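Local coordinates for putative exported protein (Bacteroides fragilis, PDB 4RAA) that is of unknown function but folds as a six-bladed beta-propeller of the YWTD superfamily and is probably exported across the inner membrane as a lipoprotein, at residues 252-266 and 269-283. Residues are numbered along the deposited sequence; the frame is centred on the assembly and turned at random.
Sequences DYISYYCVEETERDL and CYMKNKEKYIGLYDK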
loop_
_atom_site.group_PDB
_atom_site.type_symbol
_atom_site.label_atom_id
_atom_site.label_comp_id
_atom_site.label_asym_id
_atom_site.label_seq_id
_atom_site.Cartn_x
_atom_site.Cartn_y
_atom_site.Cartn_z
ATOM N N ASP A 252 -37.337 -22.437 -13.288
ATOM C CA ASP A 252 -37.085 -23.662 -12.533
ATOM C C ASP A 252 -35.602 -23.843 -12.179
ATOM O O ASP A 252 -35.298 -24.685 -11.337
ATOM C CB ASP A 252 -37.571 -24.898 -13.315
ATOM C CG ASP A 252 -39.099 -24.942 -13.488
ATOM O OD1 ASP A 252 -39.845 -24.697 -12.511
ATOM O OD2 ASP A 252 -39.556 -25.269 -14.605
ATOM N N TYR A 253 -34.693 -23.083 -12.816
ATOM C CA TYR A 253 -33.227 -23.141 -12.554
ATOM C C TYR A 253 -32.834 -22.775 -11.119
ATOM O O TYR A 253 -33.660 -22.271 -10.354
ATOM C CB TYR A 253 -32.453 -22.192 -13.493
ATOM C CG TYR A 253 -32.420 -22.557 -14.962
ATOM C CD1 TYR A 253 -31.733 -23.703 -15.409
ATOM C CD2 TYR A 253 -32.997 -21.720 -15.924
ATOM C CE1 TYR A 253 -31.658 -24.022 -16.771
ATOM C CE2 TYR A 253 -32.935 -22.032 -17.279
ATOM C CZ TYR A 253 -32.266 -23.175 -17.703
ATOM O OH TYR A 253 -32.220 -23.453 -19.050
ATOM N N ILE A 254 -31.569 -23.029 -10.775
ATOM C CA ILE A 254 -31.009 -22.675 -9.466
ATOM C C ILE A 254 -30.704 -21.173 -9.477
ATOM O O ILE A 254 -29.800 -20.716 -10.182
ATOM C CB ILE A 254 -29.746 -23.488 -9.095
ATOM C CG1 ILE A 254 -30.128 -24.957 -8.874
ATOM C CG2 ILE A 254 -29.087 -22.934 -7.826
ATOM C CD1 ILE A 254 -28.960 -25.925 -8.811
ATOM N N SER A 255 -31.456 -20.438 -8.662
ATOM C CA SER A 255 -31.359 -18.977 -8.535
ATOM C C SER A 255 -30.051 -18.480 -7.898
ATOM O O SER A 255 -29.430 -17.557 -8.403
ATOM C CB SER A 255 -32.573 -18.455 -7.738
ATOM O OG SER A 255 -32.352 -17.149 -7.266
ATOM N N TYR A 256 -29.689 -19.095 -6.776
ATOM C CA TYR A 256 -28.516 -18.766 -5.951
ATOM C C TYR A 256 -28.030 -20.054 -5.295
ATOM O O TYR A 256 -28.821 -20.977 -5.134
ATOM C CB TYR A 256 -28.953 -17.765 -4.863
ATOM C CG TYR A 256 -28.035 -17.542 -3.645
ATOM C CD1 TYR A 256 -28.049 -18.411 -2.538
ATOM C CD2 TYR A 256 -27.205 -16.416 -3.566
ATOM C CE1 TYR A 256 -27.232 -18.184 -1.426
ATOM C CE2 TYR A 256 -26.385 -16.181 -2.457
ATOM C CZ TYR A 256 -26.408 -17.060 -1.392
ATOM O OH TYR A 256 -25.596 -16.804 -0.316
ATOM N N TYR A 257 -26.743 -20.130 -4.953
ATOM C CA TYR A 257 -26.226 -21.257 -4.157
ATOM C C TYR A 257 -24.926 -20.886 -3.467
ATOM O O TYR A 257 -24.075 -20.268 -4.100
ATOM C CB TYR A 257 -26.060 -22.563 -4.976
ATOM C CG TYR A 257 -24.755 -22.746 -5.739
ATOM C CD1 TYR A 257 -24.569 -22.189 -7.015
ATOM C CD2 TYR A 257 -23.698 -23.494 -5.182
ATOM C CE1 TYR A 257 -23.364 -22.365 -7.705
ATOM C CE2 TYR A 257 -22.495 -23.679 -5.865
ATOM C CZ TYR A 257 -22.335 -23.118 -7.124
ATOM O OH TYR A 257 -21.170 -23.306 -7.787
ATOM N N CYS A 258 -24.811 -21.217 -2.173
ATOM C CA CYS A 258 -23.581 -20.974 -1.406
ATOM C C CYS A 258 -23.107 -22.313 -0.844
ATOM O O CYS A 258 -23.909 -23.210 -0.621
ATOM C CB CYS A 258 -23.793 -19.930 -0.302
ATOM S SG CYS A 258 -24.654 -20.492 1.177
ATOM N N VAL A 259 -21.801 -22.443 -0.642
ATOM C CA VAL A 259 -21.199 -23.676 -0.122
ATOM C C VAL A 259 -20.267 -23.361 1.049
ATOM O O VAL A 259 -19.478 -22.392 0.997
ATOM C CB VAL A 259 -20.359 -24.444 -1.189
ATOM C CG1 VAL A 259 -19.795 -25.748 -0.609
ATOM C CG2 VAL A 259 -21.178 -24.734 -2.446
ATOM N N GLU A 260 -20.414 -24.179 2.093
ATOM C CA GLU A 260 -19.528 -24.132 3.259
ATOM C C GLU A 260 -19.039 -25.562 3.467
ATOM O O GLU A 260 -19.815 -26.518 3.466
ATOM C CB GLU A 260 -20.195 -23.545 4.505
ATOM C CG GLU A 260 -19.274 -23.496 5.732
ATOM C CD GLU A 260 -17.868 -22.946 5.449
ATOM O OE1 GLU A 260 -17.716 -21.990 4.648
ATOM O OE2 GLU A 260 -16.903 -23.462 6.058
ATOM N N GLU A 261 -17.725 -25.708 3.602
ATOM C CA GLU A 261 -17.103 -27.023 3.747
ATOM C C GLU A 261 -16.276 -27.102 5.033
ATOM O O GLU A 261 -15.722 -26.096 5.475
ATOM C CB GLU A 261 -16.235 -27.309 2.507
ATOM C CG GLU A 261 -15.928 -28.792 2.301
ATOM C CD GLU A 261 -15.085 -29.110 1.068
ATOM O OE1 GLU A 261 -15.001 -28.316 0.104
ATOM O OE2 GLU A 261 -14.501 -30.210 1.053
ATOM N N THR A 262 -16.257 -28.291 5.644
ATOM C CA THR A 262 -15.439 -28.600 6.835
ATOM C C THR A 262 -14.693 -29.910 6.526
ATOM O O THR A 262 -14.746 -30.381 5.390
ATOM C CB THR A 262 -16.287 -28.729 8.133
ATOM O OG1 THR A 262 -17.103 -29.903 8.087
ATOM C CG2 THR A 262 -17.163 -27.501 8.354
ATOM N N GLU A 263 -13.993 -30.475 7.513
ATOM C CA GLU A 263 -13.289 -31.763 7.345
ATOM C C GLU A 263 -14.241 -32.946 7.235
ATOM O O GLU A 263 -13.933 -33.899 6.533
ATOM C CB GLU A 263 -12.317 -32.040 8.512
ATOM C CG GLU A 263 -11.166 -31.045 8.667
ATOM C CD GLU A 263 -10.180 -31.024 7.495
ATOM O OE1 GLU A 263 -10.114 -31.996 6.706
ATOM O OE2 GLU A 263 -9.444 -30.019 7.369
ATOM N N ARG A 264 -15.383 -32.870 7.918
ATOM C CA ARG A 264 -16.355 -33.974 7.997
ATOM C C ARG A 264 -17.590 -33.866 7.090
ATOM O O ARG A 264 -18.130 -34.903 6.681
ATOM C CB ARG A 264 -16.814 -34.164 9.459
ATOM C CG ARG A 264 -17.587 -33.000 10.082
ATOM C CD ARG A 264 -18.130 -33.356 11.455
ATOM N NE ARG A 264 -17.091 -33.469 12.481
ATOM C CZ ARG A 264 -17.299 -33.828 13.752
ATOM N NH1 ARG A 264 -18.523 -34.137 14.204
ATOM N NH2 ARG A 264 -16.268 -33.888 14.593
ATOM N N ASP A 265 -18.041 -32.640 6.803
ATOM C CA ASP A 265 -19.251 -32.405 6.006
ATOM C C ASP A 265 -19.164 -31.234 5.022
ATOM O O ASP A 265 -18.147 -30.533 4.947
ATOM C CB ASP A 265 -20.455 -32.244 6.952
ATOM C CG ASP A 265 -20.393 -30.988 7.821
ATOM O OD1 ASP A 265 -19.665 -30.027 7.490
ATOM O OD2 ASP A 265 -21.117 -30.955 8.845
ATOM N N LEU A 266 -20.247 -31.040 4.273
ATOM C CA LEU A 266 -20.351 -29.985 3.276
ATOM C C LEU A 266 -21.834 -29.616 3.102
ATOM O O LEU A 266 -22.637 -30.455 2.701
ATOM C CB LEU A 266 -19.713 -30.495 1.977
ATOM C CG LEU A 266 -19.571 -29.637 0.714
ATOM C CD1 LEU A 266 -18.526 -30.260 -0.203
ATOM C CD2 LEU A 266 -20.890 -29.453 -0.028
ATOM N N CYS A 269 -26.481 -24.361 0.615
ATOM C CA CYS A 269 -27.747 -23.618 0.605
ATOM C C CYS A 269 -27.948 -23.154 -0.814
ATOM O O CYS A 269 -26.974 -22.816 -1.484
ATOM C CB CYS A 269 -27.737 -22.415 1.528
ATOM S SG CYS A 269 -27.540 -22.885 3.244
ATOM N N TYR A 270 -29.196 -23.170 -1.269
ATOM C CA TYR A 270 -29.548 -22.723 -2.613
ATOM C C TYR A 270 -31.016 -22.288 -2.734
ATOM O O TYR A 270 -31.801 -22.492 -1.810
ATOM C CB TYR A 270 -29.194 -23.804 -3.653
ATOM C CG TYR A 270 -29.945 -25.111 -3.531
ATOM C CD1 TYR A 270 -29.481 -26.138 -2.708
ATOM C CD2 TYR A 270 -31.116 -25.337 -4.268
ATOM C CE1 TYR A 270 -30.175 -27.349 -2.600
ATOM C CE2 TYR A 270 -31.816 -26.547 -4.174
ATOM C CZ TYR A 270 -31.338 -27.552 -3.347
ATOM O OH TYR A 270 -32.024 -28.734 -3.259
HETATM N N MSE A 271 -31.356 -21.683 -3.872
HETATM C CA MSE A 271 -32.709 -21.205 -4.157
HETATM C C MSE A 271 -33.231 -21.796 -5.439
HETATM O O MSE A 271 -32.475 -21.979 -6.402
HETATM C CB MSE A 271 -32.653 -19.697 -4.206
HETATM C CG MSE A 271 -32.417 -19.116 -2.811
HETATM SE SE MSE A 271 -33.661 -17.615 -2.584
HETATM C CE MSE A 271 -32.276 -16.402 -1.853
ATOM N N LYS A 272 -34.531 -22.101 -5.447
ATOM C CA LYS A 272 -35.205 -22.743 -6.581
ATOM C C LYS A 272 -36.700 -22.492 -6.462
ATOM O O LYS A 272 -37.257 -22.676 -5.377
ATOM C CB LYS A 272 -34.945 -24.258 -6.552
ATOM C CG LYS A 272 -35.478 -25.045 -7.756
ATOM C CD LYS A 272 -35.510 -26.558 -7.533
ATOM C CE LYS A 272 -36.595 -27.020 -6.565
ATOM N NZ LYS A 272 -36.716 -28.505 -6.552
ATOM N N ASN A 273 -37.339 -22.098 -7.565
ATOM C CA ASN A 273 -38.773 -21.784 -7.578
ATOM C C ASN A 273 -39.157 -20.828 -6.419
ATOM O O ASN A 273 -40.173 -21.029 -5.749
ATOM C CB ASN A 273 -39.617 -23.084 -7.510
ATOM C CG ASN A 273 -39.362 -24.044 -8.671
ATOM O OD1 ASN A 273 -38.936 -25.180 -8.458
ATOM N ND2 ASN A 273 -39.650 -23.606 -9.897
ATOM N N LYS A 274 -38.311 -19.822 -6.170
ATOM C CA LYS A 274 -38.491 -18.827 -5.096
ATOM C C LYS A 274 -38.441 -19.366 -3.636
ATOM O O LYS A 274 -38.853 -18.642 -2.720
ATOM C CB LYS A 274 -39.802 -18.037 -5.297
ATOM C CG LYS A 274 -40.132 -17.649 -6.736
ATOM C CD LYS A 274 -41.282 -16.661 -6.809
ATOM C CE LYS A 274 -41.420 -16.092 -8.209
ATOM N NZ LYS A 274 -42.418 -14.988 -8.268
ATOM N N GLU A 275 -37.928 -20.589 -3.409
ATOM C CA GLU A 275 -37.865 -21.209 -2.053
ATOM C C GLU A 275 -36.443 -21.629 -1.680
ATOM O O GLU A 275 -35.697 -22.086 -2.539
ATOM C CB GLU A 275 -38.799 -22.433 -1.956
ATOM C CG GLU A 275 -40.297 -22.146 -2.106
ATOM C CD GLU A 275 -40.923 -21.315 -0.975
ATOM O OE1 GLU A 275 -40.290 -21.092 0.086
ATOM O OE2 GLU A 275 -42.088 -20.880 -1.145
ATOM N N LYS A 276 -36.091 -21.503 -0.395
ATOM C CA LYS A 276 -34.743 -21.839 0.115
ATOM C C LYS A 276 -34.625 -23.317 0.497
ATOM O O LYS A 276 -35.475 -23.838 1.217
ATOM C CB LYS A 276 -34.407 -21.007 1.359
ATOM C CG LYS A 276 -34.425 -19.498 1.166
ATOM C CD LYS A 276 -34.316 -18.783 2.502
ATOM C CE LYS A 276 -34.424 -17.280 2.323
ATOM N NZ LYS A 276 -34.316 -16.561 3.623
ATOM N N TYR A 277 -33.557 -23.965 0.038
ATOM C CA TYR A 277 -33.257 -25.381 0.321
ATOM C C TYR A 277 -31.861 -25.526 0.903
ATOM O O TYR A 277 -31.034 -24.623 0.777
ATOM C CB TYR A 277 -33.321 -26.212 -0.966
ATOM C CG TYR A 277 -34.683 -26.239 -1.612
ATOM C CD1 TYR A 277 -35.067 -25.239 -2.506
ATOM C CD2 TYR A 277 -35.600 -27.259 -1.328
ATOM C CE1 TYR A 277 -36.326 -25.244 -3.098
ATOM C CE2 TYR A 277 -36.867 -27.277 -1.917
ATOM C CZ TYR A 277 -37.221 -26.265 -2.802
ATOM O OH TYR A 277 -38.451 -26.253 -3.398
ATOM N N ILE A 278 -31.608 -26.665 1.544
ATOM C CA ILE A 278 -30.273 -26.994 2.054
ATOM C C ILE A 278 -29.943 -28.478 1.881
ATOM O O ILE A 278 -30.690 -29.358 2.328
ATOM C CB ILE A 278 -30.028 -26.539 3.508
ATOM C CG1 ILE A 278 -28.579 -26.879 3.919
ATOM C CG2 ILE A 278 -31.047 -27.140 4.480
ATOM C CD1 ILE A 278 -28.119 -26.212 5.191
ATOM N N GLY A 279 -28.800 -28.718 1.241
ATOM C CA GLY A 279 -28.271 -30.044 0.975
ATOM C C GLY A 279 -27.101 -30.293 1.906
ATOM O O GLY A 279 -26.145 -29.509 1.919
ATOM N N LEU A 280 -27.180 -31.377 2.679
ATOM C CA LEU A 280 -26.136 -31.784 3.623
ATOM C C LEU A 280 -25.435 -32.971 2.982
ATOM O O LEU A 280 -26.118 -33.853 2.477
ATOM C CB LEU A 280 -26.773 -32.211 4.956
ATOM C CG LEU A 280 -27.919 -31.338 5.510
ATOM C CD1 LEU A 280 -28.564 -31.937 6.753
ATOM C CD2 LEU A 280 -27.436 -29.927 5.797
ATOM N N TYR A 281 -24.097 -32.978 2.968
ATOM C CA TYR A 281 -23.308 -34.114 2.466
ATOM C C TYR A 281 -22.381 -34.606 3.582
ATOM O O TYR A 281 -21.618 -33.808 4.125
ATOM C CB TYR A 281 -22.504 -33.729 1.223
ATOM C CG TYR A 281 -21.560 -34.817 0.734
ATOM C CD1 TYR A 281 -22.052 -36.026 0.235
ATOM C CD2 TYR A 281 -20.170 -34.640 0.760
ATOM C CE1 TYR A 281 -21.190 -37.030 -0.222
ATOM C CE2 TYR A 281 -19.308 -35.639 0.318
ATOM C CZ TYR A 281 -19.824 -36.828 -0.172
ATOM O OH TYR A 281 -18.962 -37.804 -0.604
ATOM N N ASP A 282 -22.468 -35.900 3.919
ATOM C CA ASP A 282 -21.621 -36.531 4.947
ATOM C C ASP A 282 -20.502 -37.221 4.197
ATOM O O ASP A 282 -20.729 -38.263 3.564
ATOM C CB ASP A 282 -22.405 -37.542 5.807
ATOM C CG ASP A 282 -21.544 -38.207 6.905
ATOM O OD1 ASP A 282 -20.311 -37.973 6.995
ATOM O OD2 ASP A 282 -22.129 -38.971 7.703
ATOM N N LYS A 283 -19.300 -36.652 4.305
ATOM C CA LYS A 283 -18.119 -37.167 3.616
ATOM C C LYS A 283 -17.705 -38.563 4.050
ATOM O O LYS A 283 -17.191 -39.312 3.218
ATOM C CB LYS A 283 -16.921 -36.247 3.806
ATOM C CG LYS A 283 -17.052 -34.858 3.221
ATOM C CD LYS A 283 -15.752 -34.128 3.487
ATOM C CE LYS A 283 -15.721 -32.736 2.911
ATOM N NZ LYS A 283 -14.356 -32.186 3.104
#
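Strand 254-261 runs antiparallel to strand 269-272, the axes of these short segments 177° apart and 4.4 Å at their closest. Cys258 and Cys269 form a hydrogen-bonded pair, in which Cys258 N to Cys269 O measures 2.8 Å and the return bond is weak. Further along, Met271 N binds Tyr256 O, while Met271 O accepts from Ser255 N. In the next hairpin, strand 265-272 pairs with strand 275-282: Leu266 and Tyr281 exchange backbone bonds in both directions, and Lys283 N reaches Arg264 O. Tyr257 and Tyr270 are a non-hydrogen-bonded pair whose CB atoms meet at 3.6 Å on the face shared with Ile254; their rings lead away, Tyr257 OH to Thr200 O and Asp203 O, Tyr270 OH to Asn290 OD1. On the other face Tyr256 CB lies 4.2 Å from Met271 CB. These strands belong to one four-stranded antiparallel meander, a blade of the beta-propeller; Leu204 and Ile206 of strand 203-210 touch its Tyr257 and Val259, respectively. Lys283, extended beyond CG, runs its methylenes past the carbonyls of Arg264 and Glu263 and crosses Glu261 at about a right angle. Its NZ forms a salt bridge with Glu261 OE2 (2.9 Å), on the anti lone pair, and bonds Thr262 O nearly along the C=O axis. Glu261 OE2 also meets His218, and OE1 Tyr190, so both carboxylate oxygens are held. Within the type I' turn from Lys272 to Glu275, Asn273 ND2 gives a 2.8 Å hydrogen bond to Asp252 OD1, with amide and carboxylate planes 70° apart.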